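Long-range contacts in GTP pyrophosphokinase YjbM (Bacillus subtilis PY79, PDB 5F2V), which synthesises the alarmone (p)ppGpp by transferring pyrophosphate from ATP to GDP or GTP, as an allosterically regulated homotetramer: residues Gly43-Val48 / Gln69-Leu74; Leu119-Pro124 / Val134-Gln139. All blocks are in the same frame, centred on the assembly; numbering follows the deposited sequence.

Contact 1. Residues Gly43-Val48 / Gln69-Leu74. With APC (diphosphomethylphosphonic acid adenosyl ester), chain Q.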
ATOM      1  N   GLY C  43     -12.154   4.526  -2.257  1.00 29.99           N
ATOM      2  CA  GLY C  43     -13.167   4.121  -1.314  1.00 27.83           C
ATOM      3  C   GLY C  43     -13.132   5.062  -0.144  1.00 30.71           C
ATOM      4  O   GLY C  43     -12.164   5.797   0.053  1.00 31.65           O
ATOM      5  N   ARG C  44     -14.190   5.047   0.648  1.00 32.73           N
ATOM      6  CA  ARG C  44     -14.204   5.856   1.845  1.00 31.01           C
ATOM      7  C   ARG C  44     -15.286   5.366   2.814  1.00 31.61           C
ATOM      8  O   ARG C  44     -16.319   4.832   2.384  1.00 28.44           O
ATOM      9  CB  ARG C  44     -14.390   7.320   1.453  1.00 26.62           C
ATOM     10  CG  ARG C  44     -15.518   8.039   2.129  1.00 30.65           C
ATOM     11  CD  ARG C  44     -16.793   7.617   1.518  1.00 31.47           C
ATOM     12  NE  ARG C  44     -17.887   8.468   1.905  1.00 32.94           N
ATOM     13  CZ  ARG C  44     -19.140   8.049   2.021  1.00 38.30           C
ATOM     14  NH1 ARG C  44     -19.435   6.775   1.828  1.00 31.57           N
ATOM     15  NH2 ARG C  44     -20.096   8.911   2.355  1.00 42.88           N
ATOM     16  N   VAL C  45     -15.036   5.521   4.115  1.00 30.21           N
ATOM     17  CA  VAL C  45     -16.085   5.292   5.097  1.00 32.35           C
ATOM     18  C   VAL C  45     -16.693   6.633   5.502  1.00 33.22           C
ATOM     19  O   VAL C  45     -16.004   7.543   5.951  1.00 36.42           O
ATOM     20  CB  VAL C  45     -15.598   4.536   6.354  1.00 29.30           C
ATOM     21  CG1 VAL C  45     -16.745   4.425   7.360  1.00 26.31           C
ATOM     22  CG2 VAL C  45     -15.077   3.152   5.980  1.00 28.77           C
ATOM     23  N   LYS C  46     -17.999   6.738   5.314  1.00 33.88           N
ATOM     24  CA  LYS C  46     -18.746   7.933   5.634  1.00 35.92           C
ATOM     25  C   LYS C  46     -18.388   8.401   7.040  1.00 35.90           C
ATOM     26  O   LYS C  46     -18.317   7.593   7.955  1.00 40.00           O
ATOM     27  CB  LYS C  46     -20.246   7.641   5.484  1.00 34.31           C
ATOM     28  CG  LYS C  46     -21.147   8.831   5.605  1.00 35.82           C
ATOM     29  CD  LYS C  46     -22.523   8.482   5.090  1.00 37.78           C
ATOM     30  CE  LYS C  46     -23.243   9.711   4.552  1.00 35.45           C
ATOM     31  NZ  LYS C  46     -22.649  10.168   3.274  1.00 38.78           N
ATOM     32  N   PRO C  47     -18.110   9.705   7.208  1.00 39.60           N
ATOM     33  CA  PRO C  47     -17.840  10.260   8.543  1.00 37.73           C
ATOM     34  C   PRO C  47     -19.082  10.303   9.431  1.00 41.10           C
ATOM     35  O   PRO C  47     -20.216  10.385   8.950  1.00 39.77           O
ATOM     36  CB  PRO C  47     -17.354  11.682   8.246  1.00 31.42           C
ATOM     37  CG  PRO C  47     -16.926  11.660   6.838  1.00 33.35           C
ATOM     38  CD  PRO C  47     -17.841  10.689   6.149  1.00 36.68           C
ATOM     39  N   VAL C  48     -18.863  10.246  10.735  1.00 45.59           N
ATOM     40  CA  VAL C  48     -19.956  10.308  11.686  1.00 40.58           C
ATOM     41  C   VAL C  48     -20.869  11.512  11.405  1.00 41.48           C
ATOM     42  O   VAL C  48     -22.080  11.355  11.250  1.00 41.11           O
ATOM     43  CB  VAL C  48     -19.407  10.362  13.114  1.00 42.81           C
ATOM     44  CG1 VAL C  48     -20.425   9.828  14.092  1.00 43.71           C
ATOM     45  CG2 VAL C  48     -18.140   9.531  13.193  1.00 50.40           C
ATOM     46  N   GLN C  69     -27.246   3.414   2.845  1.00 36.56           N
ATOM     47  CA  GLN C  69     -26.721   2.600   1.763  1.00 34.34           C
ATOM     48  C   GLN C  69     -25.313   2.998   1.373  1.00 35.52           C
ATOM     49  O   GLN C  69     -24.702   2.364   0.511  1.00 40.43           O
ATOM     50  CB  GLN C  69     -27.646   2.666   0.546  1.00 35.96           C
ATOM     51  CG  GLN C  69     -29.072   2.235   0.840  1.00 44.16           C
ATOM     52  CD  GLN C  69     -29.969   2.306  -0.376  1.00 54.77           C
ATOM     53  OE1 GLN C  69     -29.492   2.500  -1.489  1.00 60.05           O
ATOM     54  NE2 GLN C  69     -31.278   2.157  -0.171  1.00 62.43           N
ATOM     55  N   ASP C  70     -24.766   4.014   2.027  1.00 40.07           N
ATOM     56  CA  ASP C  70     -23.472   4.541   1.589  1.00 38.73           C
ATOM     57  C   ASP C  70     -22.500   4.798   2.736  1.00 32.69           C
ATOM     58  O   ASP C  70     -21.590   5.604   2.606  1.00 33.24           O
ATOM     59  CB  ASP C  70     -23.684   5.829   0.801  1.00 34.76           C
ATOM     60  CG  ASP C  70     -23.934   7.008   1.701  1.00 39.52           C
ATOM     61  OD1 ASP C  70     -24.975   7.016   2.382  1.00 39.02           O
ATOM     62  OD2 ASP C  70     -23.079   7.924   1.750  1.00 45.01           O
ATOM     63  N   ILE C  71     -22.690   4.120   3.862  1.00 38.19           N
ATOM     64  CA  ILE C  71     -21.712   4.205   4.945  1.00 33.25           C
ATOM     65  C   ILE C  71     -20.365   3.699   4.451  1.00 30.02           C
ATOM     66  O   ILE C  71     -19.310   4.161   4.856  1.00 29.82           O
ATOM     67  CB  ILE C  71     -22.140   3.410   6.152  1.00 32.35           C
ATOM     68  CG1 ILE C  71     -23.490   3.908   6.647  1.00 35.73           C
ATOM     69  CG2 ILE C  71     -21.109   3.556   7.250  1.00 40.35           C
ATOM     70  CD1 ILE C  71     -23.922   3.264   7.930  1.00 38.74           C
ATOM     71  N   ALA C  72     -20.430   2.739   3.551  1.00 29.72           N
ATOM     72  CA  ALA C  72     -19.264   2.211   2.900  1.00 29.32           C
ATOM     73  C   ALA C  72     -19.381   2.585   1.453  1.00 29.85           C
ATOM     74  O   ALA C  72     -20.366   2.242   0.807  1.00 31.86           O
ATOM     75  CB  ALA C  72     -19.188   0.683   3.066  1.00 31.79           C
ATOM     76  N   GLY C  73     -18.391   3.281   0.923  1.00 27.50           N
ATOM     77  CA  GLY C  73     -18.495   3.672  -0.458  1.00 28.04           C
ATOM     78  C   GLY C  73     -17.262   3.330  -1.245  1.00 29.99           C
ATOM     79  O   GLY C  73     -16.148   3.424  -0.733  1.00 32.55           O
ATOM     80  N   LEU C  74     -17.468   2.921  -2.490  1.00 28.32           N
ATOM     81  CA  LEU C  74     -16.389   2.853  -3.454  1.00 30.35           C
ATOM     82  C   LEU C  74     -16.738   3.670  -4.701  1.00 32.30           C
ATOM     83  O   LEU C  74     -17.901   3.878  -5.027  1.00 32.00           O
ATOM     84  CB  LEU C  74     -16.082   1.408  -3.832  1.00 31.12           C
ATOM     85  CG  LEU C  74     -15.158   0.625  -2.898  1.00 32.22           C
ATOM     86  CD1 LEU C  74     -15.964  -0.010  -1.786  1.00 33.09           C
ATOM     87  CD2 LEU C  74     -14.392  -0.421  -3.689  1.00 30.31           C
TER
HETATM   88  PG  APC Q 301     -24.866  12.186   0.734  1.00 53.48           P
HETATM   89  O1G APC Q 301     -25.934  11.202   1.006  1.00 59.19           O
HETATM   90  O2G APC Q 301     -25.539  13.506   0.665  1.00 54.89           O
HETATM   91  O3G APC Q 301     -24.092  12.091   1.993  1.00 38.97           O
HETATM   92  PB  APC Q 301     -23.377  10.345  -0.642  1.00 60.98           P
HETATM   93  O1B APC Q 301     -23.404   9.851  -2.086  1.00 52.43           O
HETATM   94  O2B APC Q 301     -24.242   9.416   0.193  1.00 43.82           O
HETATM   95  O3B APC Q 301     -24.028  11.826  -0.564  1.00 58.22           O
HETATM   96  PA  APC Q 301     -21.092  12.054   0.432  1.00 53.07           P
HETATM   97  O1A APC Q 301     -20.543  12.581  -0.881  1.00 44.70           O
HETATM   98  O2A APC Q 301     -22.252  12.969   0.512  1.00 33.96           O
HETATM   99  C3A APC Q 301     -21.637  10.400  -0.124  1.00 44.71           C
HETATM  100  O5' APC Q 301     -20.100  12.016   1.820  1.00 30.03           O
HETATM  101  C5' APC Q 301     -18.910  12.790   2.106  1.00 23.13           C
HETATM  102  C4' APC Q 301     -17.533  12.536   1.410  1.00 30.32           C
HETATM  103  O4' APC Q 301     -17.253  11.169   0.928  1.00 37.85           O
HETATM  104  C3' APC Q 301     -17.150  13.290   0.157  1.00 41.23           C
HETATM  105  O3' APC Q 301     -15.743  13.677   0.160  1.00 37.05           O
HETATM  106  C2' APC Q 301     -17.222  12.415  -1.025  1.00 40.66           C
HETATM  107  O2' APC Q 301     -16.342  12.853  -2.098  1.00 39.51           O
HETATM  108  C1' APC Q 301     -16.780  11.126  -0.482  1.00 33.84           C
HETATM  109  N9  APC Q 301     -17.420  10.008  -1.068  1.00 34.67           N
HETATM  110  C8  APC Q 301     -18.697   9.909  -0.884  1.00 35.90           C
HETATM  111  N7  APC Q 301     -19.220   8.766  -1.447  1.00 31.94           N
HETATM  112  C5  APC Q 301     -18.044   8.112  -2.009  1.00 33.04           C
HETATM  113  C6  APC Q 301     -17.824   6.905  -2.709  1.00 33.51           C
HETATM  114  N6  APC Q 301     -18.890   6.020  -3.050  1.00 29.14           N
HETATM  115  N1  APC Q 301     -16.568   6.626  -3.066  1.00 29.95           N
HETATM  116  C2  APC Q 301     -15.553   7.456  -2.780  1.00 33.43           C
HETATM  117  N3  APC Q 301     -15.671   8.618  -2.110  1.00 34.28           N
HETATM  118  C4  APC Q 301     -16.899   8.976  -1.715  1.00 33.10           C

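Contact 2. Residues Leu119-Pro124 / Val134-Gln139. With MG (magnesium ion), chain R; APC (diphosphomethylphosphonic acid adenosyl ester), chain Q.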
ATOM      1  N   LEU C 119     -24.671   1.841  -8.014  1.00 35.61           N
ATOM      2  CA  LEU C 119     -25.557   0.753  -7.622  1.00 42.94           C
ATOM      3  C   LEU C 119     -25.141   0.208  -6.257  1.00 47.33           C
ATOM      4  O   LEU C 119     -23.970   0.248  -5.896  1.00 48.82           O
ATOM      5  CB  LEU C 119     -25.585  -0.362  -8.678  1.00 41.31           C
ATOM      6  CG  LEU C 119     -24.305  -0.784  -9.381  1.00 42.94           C
ATOM      7  CD1 LEU C 119     -23.294  -1.145  -8.337  1.00 43.45           C
ATOM      8  CD2 LEU C 119     -24.555  -1.971 -10.296  1.00 41.10           C
ATOM      9  N   VAL C 120     -26.107  -0.272  -5.481  1.00 45.08           N
ATOM     10  CA  VAL C 120     -25.809  -0.733  -4.137  1.00 40.70           C
ATOM     11  C   VAL C 120     -25.666  -2.246  -4.115  1.00 38.82           C
ATOM     12  O   VAL C 120     -26.417  -2.955  -4.776  1.00 38.84           O
ATOM     13  CB  VAL C 120     -26.888  -0.308  -3.162  1.00 41.14           C
ATOM     14  CG1 VAL C 120     -26.491  -0.693  -1.768  1.00 41.43           C
ATOM     15  CG2 VAL C 120     -27.097   1.183  -3.258  1.00 46.34           C
ATOM     16  N   VAL C 121     -24.678  -2.733  -3.376  1.00 36.31           N
ATOM     17  CA  VAL C 121     -24.467  -4.174  -3.250  1.00 40.62           C
ATOM     18  C   VAL C 121     -24.570  -4.618  -1.790  1.00 36.40           C
ATOM     19  O   VAL C 121     -24.268  -3.856  -0.868  1.00 36.75           O
ATOM     20  CB  VAL C 121     -23.097  -4.608  -3.821  1.00 38.78           C
ATOM     21  CG1 VAL C 121     -22.878  -4.014  -5.195  1.00 35.33           C
ATOM     22  CG2 VAL C 121     -21.965  -4.201  -2.878  1.00 37.09           C
ATOM     23  N   LEU C 122     -25.034  -5.839  -1.578  1.00 38.81           N
ATOM     24  CA  LEU C 122     -24.964  -6.431  -0.242  1.00 41.12           C
ATOM     25  C   LEU C 122     -23.734  -7.362  -0.194  1.00 38.53           C
ATOM     26  O   LEU C 122     -23.637  -8.314  -0.972  1.00 37.95           O
ATOM     27  CB  LEU C 122     -26.265  -7.173   0.082  1.00 37.39           C
ATOM     28  CG  LEU C 122     -26.515  -7.657   1.511  1.00 42.53           C
ATOM     29  CD1 LEU C 122     -26.367  -6.529   2.524  1.00 40.62           C
ATOM     30  CD2 LEU C 122     -27.897  -8.267   1.599  1.00 37.35           C
ATOM     31  N   TYR C 123     -22.779  -7.054   0.677  1.00 36.16           N
ATOM     32  CA  TYR C 123     -21.511  -7.792   0.718  1.00 40.62           C
ATOM     33  C   TYR C 123     -21.407  -8.646   1.995  1.00 43.29           C
ATOM     34  O   TYR C 123     -21.581  -8.124   3.097  1.00 43.41           O
ATOM     35  CB  TYR C 123     -20.336  -6.810   0.611  1.00 37.61           C
ATOM     36  CG  TYR C 123     -18.959  -7.435   0.628  1.00 38.41           C
ATOM     37  CD1 TYR C 123     -18.450  -8.071  -0.493  1.00 39.30           C
ATOM     38  CD2 TYR C 123     -18.152  -7.359   1.759  1.00 38.80           C
ATOM     39  CE1 TYR C 123     -17.176  -8.646  -0.487  1.00 37.50           C
ATOM     40  CE2 TYR C 123     -16.882  -7.933   1.777  1.00 39.98           C
ATOM     41  CZ  TYR C 123     -16.402  -8.575   0.648  1.00 37.95           C
ATOM     42  OH  TYR C 123     -15.140  -9.129   0.648  1.00 34.98           O
ATOM     43  N   PRO C 124     -21.145  -9.963   1.844  1.00 41.03           N
ATOM     44  CA  PRO C 124     -21.145 -10.918   2.956  1.00 43.26           C
ATOM     45  C   PRO C 124     -19.795 -10.985   3.646  1.00 44.97           C
ATOM     46  O   PRO C 124     -18.915 -11.739   3.244  1.00 47.92           O
ATOM     47  CB  PRO C 124     -21.470 -12.239   2.265  1.00 43.66           C
ATOM     48  CG  PRO C 124     -20.824 -12.105   0.945  1.00 43.81           C
ATOM     49  CD  PRO C 124     -20.931 -10.645   0.555  1.00 41.89           C
ATOM     50  N   VAL C 134     -23.250  -6.294   4.759  1.00 43.66           N
ATOM     51  CA  VAL C 134     -23.194  -4.828   4.835  1.00 47.47           C
ATOM     52  C   VAL C 134     -23.496  -4.185   3.488  1.00 37.31           C
ATOM     53  O   VAL C 134     -23.104  -4.693   2.430  1.00 38.41           O
ATOM     54  CB  VAL C 134     -21.817  -4.333   5.358  1.00 41.94           C
ATOM     55  CG1 VAL C 134     -21.476  -5.018   6.684  1.00 38.75           C
ATOM     56  CG2 VAL C 134     -20.727  -4.568   4.340  1.00 35.65           C
ATOM     57  N   LEU C 135     -24.235  -3.090   3.522  1.00 33.47           N
ATOM     58  CA  LEU C 135     -24.486  -2.353   2.292  1.00 37.29           C
ATOM     59  C   LEU C 135     -23.210  -1.647   1.872  1.00 36.15           C
ATOM     60  O   LEU C 135     -22.482  -1.088   2.707  1.00 32.95           O
ATOM     61  CB  LEU C 135     -25.632  -1.356   2.465  1.00 35.73           C
ATOM     62  CG  LEU C 135     -26.945  -2.097   2.683  1.00 34.68           C
ATOM     63  CD1 LEU C 135     -28.007  -1.159   3.191  1.00 30.59           C
ATOM     64  CD2 LEU C 135     -27.371  -2.823   1.405  1.00 30.73           C
ATOM     65  N   VAL C 136     -22.925  -1.712   0.576  1.00 34.92           N
ATOM     66  CA  VAL C 136     -21.829  -0.957   0.001  1.00 35.79           C
ATOM     67  C   VAL C 136     -22.303  -0.262  -1.253  1.00 38.74           C
ATOM     68  O   VAL C 136     -22.792  -0.925  -2.170  1.00 42.01           O
ATOM     69  CB  VAL C 136     -20.635  -1.838  -0.349  1.00 34.84           C
ATOM     70  CG1 VAL C 136     -19.566  -0.995  -1.046  1.00 29.67           C
ATOM     71  CG2 VAL C 136     -20.078  -2.522   0.904  1.00 32.73           C
ATOM     72  N   GLU C 137     -22.160   1.061  -1.300  1.00 32.21           N
ATOM     73  CA  GLU C 137     -22.494   1.809  -2.506  1.00 29.95           C
ATOM     74  C   GLU C 137     -21.290   1.913  -3.432  1.00 29.37           C
ATOM     75  O   GLU C 137     -20.219   2.346  -3.024  1.00 28.08           O
ATOM     76  CB  GLU C 137     -23.006   3.209  -2.162  1.00 30.44           C
ATOM     77  CG  GLU C 137     -23.468   4.003  -3.376  1.00 31.58           C
ATOM     78  CD  GLU C 137     -23.417   5.496  -3.142  1.00 33.46           C
ATOM     79  OE1 GLU C 137     -22.304   6.051  -3.228  1.00 31.94           O
ATOM     80  OE2 GLU C 137     -24.476   6.120  -2.877  1.00 37.97           O
ATOM     81  N   ILE C 138     -21.475   1.524  -4.687  1.00 32.45           N
ATOM     82  CA  ILE C 138     -20.420   1.616  -5.690  1.00 31.41           C
ATOM     83  C   ILE C 138     -20.762   2.633  -6.770  1.00 33.96           C
ATOM     84  O   ILE C 138     -21.557   2.358  -7.674  1.00 34.27           O
ATOM     85  CB  ILE C 138     -20.158   0.271  -6.369  1.00 31.04           C
ATOM     86  CG1 ILE C 138     -19.635  -0.732  -5.351  1.00 30.10           C
ATOM     87  CG2 ILE C 138     -19.146   0.424  -7.496  1.00 27.58           C
ATOM     88  CD1 ILE C 138     -19.418  -2.078  -5.941  1.00 29.36           C
ATOM     89  N   GLN C 139     -20.143   3.803  -6.686  1.00 30.82           N
ATOM     90  CA  GLN C 139     -20.309   4.809  -7.715  1.00 33.16           C
ATOM     91  C   GLN C 139     -19.546   4.454  -8.994  1.00 32.93           C
ATOM     92  O   GLN C 139     -18.553   3.754  -8.954  1.00 37.49           O
ATOM     93  CB  GLN C 139     -19.862   6.168  -7.182  1.00 31.96           C
ATOM     94  CG  GLN C 139     -20.831   6.762  -6.175  1.00 27.45           C
ATOM     95  CD  GLN C 139     -20.251   7.955  -5.457  1.00 32.07           C
ATOM     96  OE1 GLN C 139     -19.138   8.408  -5.751  1.00 31.37           O
ATOM     97  NE2 GLN C 139     -21.000   8.477  -4.506  1.00 38.11           N
TER
HETATM   98 MG    MG R 302     -23.758   7.922  -1.257  1.00 52.11          MG
HETATM   99  PG  APC Q 301     -24.866  12.186   0.734  1.00 53.48           P
HETATM  100  O1G APC Q 301     -25.934  11.202   1.006  1.00 59.19           O
HETATM  101  O2G APC Q 301     -25.539  13.506   0.665  1.00 54.89           O
HETATM  102  O3G APC Q 301     -24.092  12.091   1.993  1.00 38.97           O
HETATM  103  PB  APC Q 301     -23.377  10.345  -0.642  1.00 60.98           P
HETATM  104  O1B APC Q 301     -23.404   9.851  -2.086  1.00 52.43           O
HETATM  105  O2B APC Q 301     -24.242   9.416   0.193  1.00 43.82           O
HETATM  106  O3B APC Q 301     -24.028  11.826  -0.564  1.00 58.22           O
HETATM  107  PA  APC Q 301     -21.092  12.054   0.432  1.00 53.07           P
HETATM  108  O1A APC Q 301     -20.543  12.581  -0.881  1.00 44.70           O
HETATM  109  O2A APC Q 301     -22.252  12.969   0.512  1.00 33.96           O
HETATM  110  C3A APC Q 301     -21.637  10.400  -0.124  1.00 44.71           C
HETATM  111  O5' APC Q 301     -20.100  12.016   1.820  1.00 30.03           O
HETATM  112  C5' APC Q 301     -18.910  12.790   2.106  1.00 23.13           C
HETATM  113  C4' APC Q 301     -17.533  12.536   1.410  1.00 30.32           C
HETATM  114  O4' APC Q 301     -17.253  11.169   0.928  1.00 37.85           O
HETATM  115  C3' APC Q 301     -17.150  13.290   0.157  1.00 41.23           C
HETATM  116  O3' APC Q 301     -15.743  13.677   0.160  1.00 37.05           O
HETATM  117  C2' APC Q 301     -17.222  12.415  -1.025  1.00 40.66           C
HETATM  118  O2' APC Q 301     -16.342  12.853  -2.098  1.00 39.51           O
HETATM  119  C1' APC Q 301     -16.780  11.126  -0.482  1.00 33.84           C
HETATM  120  N9  APC Q 301     -17.420  10.008  -1.068  1.00 34.67           N
HETATM  121  C8  APC Q 301     -18.697   9.909  -0.884  1.00 35.90           C
HETATM  122  N7  APC Q 301     -19.220   8.766  -1.447  1.00 31.94           N
HETATM  123  C5  APC Q 301     -18.044   8.112  -2.009  1.00 33.04           C
HETATM  124  C6  APC Q 301     -17.824   6.905  -2.709  1.00 33.51           C
HETATM  125  N6  APC Q 301     -18.890   6.020  -3.050  1.00 29.14           N
HETATM  126  N1  APC Q 301     -16.568   6.626  -3.066  1.00 29.95           N
HETATM  127  C2  APC Q 301     -15.553   7.456  -2.780  1.00 33.43           C
HETATM  128  N3  APC Q 301     -15.671   8.618  -2.110  1.00 34.28           N
HETATM  129  C4  APC Q 301     -16.899   8.976  -1.715  1.00 33.10           C
HETATM  130  O   HOH W   1     -21.587   7.917  -1.785  1.00 37.16           O
HETATM  131  O   HOH W   2     -26.083   7.879  -1.142  1.00 58.07           O

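Contact 1. Residues Gly43-Val48 / Gln69-Leu74
Arg44 and Gly73 form a hydrogen-bonded antiparallel pair, flanked by the non-hydrogen-bonded pairs Gly43-Leu74 and Val45-Ala72, on strand axes 4.7 Å apart and inclined at 165°. Just past the strand, Lys46 N still reaches Ile71 O, so backbone pairing continues to where the chain turns toward the helix that begins after Pro47.

This pairing places two basic side chains around one carboxylate. Arg44, bent at its second torsion (chi2 -76°), lays its guanidinium edge against the turn before the second strand. NH1 meets the backbone Asp70 O at 2.6 Å, nearly along the C=O axis and close to the guanidinium plane, while NH2 donates to Asp70 OD2 at 3.2 Å. Two nitrogens thus grip two atoms of a single residue end-on. Lys46, with CG anti to the backbone N (chi1 -172°), runs out across the aspartate and brings NZ to 2.7 Å from Asp70 OD2, on its syn lone pair. OD2 therefore holds two positive partners, and OD1 has a third in Lys54.

The same two side chains also hold the nucleotide analogue. Arg44 NE donates to O4' of APC at 2.9 Å and NH2 to O5', with adenine C8 over one guanidinium face and Lys46 CA over the other. Lys46 NZ hydrogen-bonds O3G of the terminal phosphate at 2.7 Å. At the far end, Leu74 O accepts from adenine N6 at 3.1 Å, and Gly73, having no side chain, lets that amino group lie beside its CA.

The outermost strand 40-45 and its inner neighbour 72-78, with the turns at their ends, present a salt-bridge network of Arg44, Lys46 and Asp70, a known magnesium-binding residue whose side chain lies about 3 Å from the ion here. They form one wall of the ATP site in this RelA/SpoT synthetase domain.

Contact 2. Residues Leu119-Pro124 / Val134-Gln139
Val121 and Val136 sit at the middle of this hairpin, joined by two backbone hydrogen bonds, with Leu119-Ile138 and Tyr123-Val134 as the hydrogen-bonded pairs to either end. The strand axes lie 4.7 Å apart at 146°, a marked twist.

One face of the ribbon is largely apolar. Val121 and Val136 stand side by side, Val121 CG2 to Val136 CB 3.7 Å, and Val121 CG1 also meets Ile138 CD1 at 4.0 Å. Leu119 lies alongside Ile138, CD1 to CB, where Leu91 of helix 81-93 packs on both. Tyr123 sends its ring away from the ribbon toward helix 3-29, its hydroxyl bonding to Glu17.

The other face carries Val120, whose CG1 touches Leu135 CD2, and beside it Glu137. From CB, which packs against Gln69 O, the glutamate swings its CG anti to the backbone N (chi1 -176°) and extends onward, CG and CD carrying the carboxylate clear of the sheet. Its two oxygens then part company. OE2 binds the magnesium ion at 2.5 Å, a rather long bond beside the two APC phosphate oxygens, O1B and O2B, at 2.1 Å each. OE1 accepts from water 1, itself a metal ligand, and makes weak bonds with Gln139 NE2 and with adenine N6 of APC.

The carboxylate is thus bound to the metal and a metal-bound water, and only weakly to the base. Glu137 has been inferred to be the catalytic proton acceptor; in this ATP-analogue complex it is a metal ligand, and the hairpin carries it beside the magnesium-bound phosphate oxygens.

The two contacts lie in one mixed five-stranded sheet, their centres about 10 Å apart. Contact 1 closes before contact 2 opens along the chain, yet strand 72-78 runs next to and parallel with strand 130-142, so the outer pair and the hairpin are stitched together by probable backbone hydrogen bonds, Leu74 N to Glu137 O and Gln139 N to Leu74 O. Strand 40-45 is an outermost strand within the chain, whereas strand 116-127 is followed by 98-100 at the opposite side. Both contacts touch the same APC molecule: groups far apart in sequence are set round one nucleotide and its metal by neighbouring strands of a single sheet and the turns at their ends.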